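Putative oxidoreductase (Pseudomonas putida, PDB 3L6D) probably acts as an NADP-dependent oxidoreductase, with a Rossmann-type nucleotide-binding domain followed by a helical domain like that of reductive aminases. Local coordinates at residues A65-I70 with E151-L156; G113-N116 with H121-K124. All blocks are in the same frame, centred on the assembly; numbering follows the deposited sequence.

Contact 1 (A65-I70 with E151-L156); sequences ASPATI and EQHRAL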
# COMPACT_ATOMS: atom_id res chain seq x y z
N ALA B 65 36.83 -17.65 13.13
CA ALA B 65 37.26 -16.28 13.51
C ALA B 65 36.25 -15.51 14.35
O ALA B 65 36.62 -14.56 15.04
CB ALA B 65 37.62 -15.46 12.28
N SER B 66 34.97 -15.89 14.25
CA SER B 66 33.88 -15.10 14.89
C SER B 66 32.87 -16.04 15.54
O SER B 66 32.73 -17.15 15.08
CB SER B 66 33.15 -14.29 13.80
OG SER B 66 34.06 -13.52 13.04
N PRO B 67 32.09 -15.57 16.50
CA PRO B 67 31.10 -16.47 17.13
C PRO B 67 29.88 -16.75 16.20
O PRO B 67 29.19 -17.74 16.37
CB PRO B 67 30.70 -15.70 18.41
CG PRO B 67 30.87 -14.26 18.02
CD PRO B 67 32.13 -14.24 17.18
N ALA B 68 29.67 -15.88 15.20
CA ALA B 68 28.59 -16.04 14.22
C ALA B 68 29.12 -15.77 12.82
O ALA B 68 29.94 -14.85 12.63
CB ALA B 68 27.44 -15.09 14.50
N THR B 69 28.60 -16.50 11.84
CA THR B 69 28.97 -16.28 10.48
C THR B 69 27.67 -16.08 9.69
O THR B 69 26.71 -16.87 9.81
CB THR B 69 29.74 -17.49 9.89
OG1 THR B 69 30.99 -17.63 10.55
CG2 THR B 69 30.02 -17.25 8.42
N ILE B 70 27.62 -15.03 8.89
CA ILE B 70 26.47 -14.78 8.06
C ILE B 70 26.72 -15.43 6.69
O ILE B 70 27.77 -15.18 6.08
CB ILE B 70 26.26 -13.28 7.94
CG1 ILE B 70 25.76 -12.72 9.27
CG2 ILE B 70 25.26 -12.92 6.83
CD1 ILE B 70 25.83 -11.24 9.25
N GLU B 151 18.69 -15.20 19.86
CA GLU B 151 18.72 -14.23 20.97
C GLU B 151 20.15 -13.81 21.30
O GLU B 151 20.41 -12.62 21.52
CB GLU B 151 18.03 -14.79 22.23
CG GLU B 151 16.51 -14.88 22.16
CD GLU B 151 15.82 -13.54 21.93
OE1 GLU B 151 16.37 -12.46 22.30
OE2 GLU B 151 14.71 -13.56 21.34
N GLN B 152 21.07 -14.77 21.31
CA GLN B 152 22.49 -14.45 21.56
C GLN B 152 23.00 -13.38 20.60
O GLN B 152 23.77 -12.48 21.00
CB GLN B 152 23.36 -15.71 21.49
CG GLN B 152 24.85 -15.48 21.66
CD GLN B 152 25.67 -16.77 21.46
OE1 GLN B 152 25.12 -17.86 21.37
NE2 GLN B 152 26.99 -16.63 21.37
N HIS B 153 22.59 -13.47 19.33
CA HIS B 153 23.13 -12.62 18.29
C HIS B 153 22.17 -11.54 17.81
O HIS B 153 22.38 -10.89 16.78
CB HIS B 153 23.66 -13.49 17.12
CG HIS B 153 24.77 -14.41 17.54
ND1 HIS B 153 25.97 -13.94 18.01
CD2 HIS B 153 24.81 -15.76 17.65
CE1 HIS B 153 26.73 -14.96 18.36
NE2 HIS B 153 26.06 -16.08 18.12
N ARG B 154 21.11 -11.33 18.56
CA ARG B 154 20.06 -10.43 18.09
C ARG B 154 20.56 -9.01 17.86
O ARG B 154 20.22 -8.41 16.87
CB ARG B 154 18.89 -10.42 19.10
CG ARG B 154 17.76 -9.58 18.61
CD ARG B 154 17.01 -9.05 19.80
NE ARG B 154 15.85 -9.87 20.05
CZ ARG B 154 14.66 -9.63 19.52
NH1 ARG B 154 14.51 -8.61 18.70
NH2 ARG B 154 13.62 -10.41 19.80
N ALA B 155 21.37 -8.48 18.80
CA ALA B 155 21.87 -7.09 18.69
C ALA B 155 22.70 -6.94 17.40
O ALA B 155 22.57 -5.96 16.66
CB ALA B 155 22.74 -6.67 19.98
N LEU B 156 23.50 -7.95 17.11
CA LEU B 156 24.31 -7.94 15.89
C LEU B 156 23.42 -7.90 14.64
O LEU B 156 23.62 -7.06 13.75
CB LEU B 156 25.17 -9.22 15.86
CG LEU B 156 25.92 -9.50 14.58
CD1 LEU B 156 27.02 -8.46 14.39
CD2 LEU B 156 26.48 -10.91 14.68
O HOH W 1 27.45 -18.67 18.38
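H153 meets P67 and A68 with its imidazole, and most of what joins 65-70 to 151-156 is built around that ring. The second segment approaches it through Q152, the last residue of helix 147-152, whose side chain runs out extended, its CG lying over the middle of one face of the H153 ring, 3.7 Å above the plane. H153 itself sits in the break between two helices: it is the first residue to leave the helical backbone of 147-152 and also the N-cap position of helix 154-157. Its CG lies anti to the carbonyl carbon (chi1 -62°), a setting that swings the imidazole out toward the start of strand 68-71. There the methyl CB of A68 sits over the opposite face, 3.9 Å from the ring centroid and only 6° off the normal, a well-centred CH-pi contact. With A68 on one face and Q152 on the other, the imidazole is held as a flat layer between them. CB of P67 comes in beside it, 4.0 Å from CE1 of H153. NE2 of H153 is linked through one water, at the ring edge and in its plane, 3.0 Å away; that water donates to the carbonyl O of P67 at 2.8 Å. One turn further on, L156 brings CD2 to 4.3 Å from CB of A68. L156 also leans on V12 and on L28 of helix 19-30, carrying the apolar layer inward. Strand 68-71 is a central parallel strand, hydrogen-bonded to S13 on one side and T96 on the other; helices 147-152 and 154-157, with the H153 break between them, pack against its start as part of a helical layer on the parallel sheet of the Rossmann-type fold.

Contact 2 (G113-N116 with H121-K124); sequences GLVN and HYVK
The last turn of helix 105-117 lies against the beginning of strand 121-128, with the CA atoms of N116 and H121 5.7 Å apart and those of V115 and Y122 6.1 Å apart. This is the second half of a beta-alpha-beta unit, in which the chain leaves strand 96-99, runs through the helix and returns in the neighbouring parallel strand of the Rossmann-type sheet. V115 points from the helix toward the strand. Its two methyls divide the work: CG1, anti to the backbone N (chi1 170°), settles on the strand backbone 3.5 Å from the carbonyl O of H121, while CG2 reaches CD1 of Y122 at 4.0 Å, meeting the ring obliquely. The valine and tyrosine side chains cross at about a right angle, with their CB atoms also 4.0 Å apart. From there the tyrosine leads away from the helix, passing W169 of helix 169-199 and placing its hydroxyl in a hydrogen bond with D99. At the exposed N116, the amide turns back over the tight connection, where ND2 is hydrogen-bonded to the carbonyl O of G120. The same amide nitrogen also donates a hydrogen bond to a water 2.7 Å away, and that water accepts a second hydrogen bond, 2.9 Å long, from the backbone N of Y122.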
# COMPACT_ATOMS: atom_id res chain seq x y z
N GLY B 113 19.70 -29.41 10.37
CA GLY B 113 20.20 -30.71 10.83
C GLY B 113 21.70 -30.88 10.72
O GLY B 113 22.35 -31.33 11.67
N LEU B 114 22.25 -30.50 9.58
CA LEU B 114 23.67 -30.57 9.32
C LEU B 114 24.49 -29.71 10.30
O LEU B 114 25.48 -30.18 10.88
CB LEU B 114 23.96 -30.11 7.89
CG LEU B 114 25.29 -30.47 7.22
CD1 LEU B 114 25.17 -30.57 5.68
CD2 LEU B 114 26.40 -29.53 7.59
N VAL B 115 24.09 -28.46 10.46
CA VAL B 115 24.80 -27.55 11.36
C VAL B 115 24.71 -28.06 12.80
O VAL B 115 25.72 -28.07 13.57
CB VAL B 115 24.28 -26.09 11.18
CG1 VAL B 115 24.82 -25.18 12.27
CG2 VAL B 115 24.64 -25.54 9.77
N ASN B 116 23.51 -28.51 13.18
CA ASN B 116 23.31 -29.06 14.52
C ASN B 116 24.11 -30.31 14.77
O ASN B 116 24.67 -30.48 15.86
CB ASN B 116 21.84 -29.38 14.78
CG ASN B 116 20.98 -28.16 14.91
OD1 ASN B 116 19.76 -28.28 14.87
ND2 ASN B 116 21.57 -26.98 15.05
N HIS B 121 24.84 -23.89 15.60
CA HIS B 121 23.46 -23.46 15.76
C HIS B 121 23.09 -22.83 14.46
O HIS B 121 23.93 -22.14 13.84
CB HIS B 121 23.38 -22.46 16.89
CG HIS B 121 24.03 -22.95 18.14
ND1 HIS B 121 23.44 -23.91 18.95
CD2 HIS B 121 25.24 -22.67 18.69
CE1 HIS B 121 24.25 -24.17 19.96
NE2 HIS B 121 25.35 -23.44 19.83
N TYR B 122 21.87 -23.09 14.00
CA TYR B 122 21.47 -22.63 12.69
C TYR B 122 20.34 -21.61 12.81
O TYR B 122 19.32 -21.89 13.44
CB TYR B 122 21.03 -23.82 11.84
CG TYR B 122 20.54 -23.39 10.49
CD1 TYR B 122 21.44 -23.16 9.44
CD2 TYR B 122 19.18 -23.20 10.25
CE1 TYR B 122 20.98 -22.78 8.19
CE2 TYR B 122 18.72 -22.80 9.01
CZ TYR B 122 19.63 -22.58 7.99
OH TYR B 122 19.15 -22.16 6.76
N VAL B 123 20.56 -20.39 12.30
CA VAL B 123 19.46 -19.42 12.20
C VAL B 123 19.20 -19.07 10.75
O VAL B 123 20.16 -18.73 10.00
CB VAL B 123 19.79 -18.10 13.00
CG1 VAL B 123 18.65 -17.09 12.86
CG2 VAL B 123 20.05 -18.40 14.47
N LYS B 124 17.95 -19.14 10.33
CA LYS B 124 17.62 -18.74 8.96
C LYS B 124 17.11 -17.29 9.04
O LYS B 124 16.35 -16.97 9.93
CB LYS B 124 16.51 -19.62 8.37
CG LYS B 124 15.99 -19.14 7.00
CD LYS B 124 14.76 -20.04 6.54
CE LYS B 124 14.29 -19.62 5.10
NZ LYS B 124 15.47 -19.77 4.18
O HOH W 2 20.23 -24.69 15.74

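Both contacts belong to the N-terminal, probably NADP-binding domain and reach the same mixed sheet. Their centres are 13 Å apart; the nearest atoms stay about 6 Å from each other, without touching. Along the chain contact 2 is nested inside contact 1: strand 68-71 comes first, then helix 105-117 and strand 121-128, and only afterwards the helices 147-152 and 154-157. Across the sheet, strand 96-99 separates strand 68-71 from strand 121-128. Contact 2 is a local return within one beta-alpha-beta unit, whereas contact 1 joins parts far apart in sequence. Helix 147-152 carries A149, against which H121 and V123 pack, so together the contacts tie helices to two different strands of the probable cofactor-binding domain.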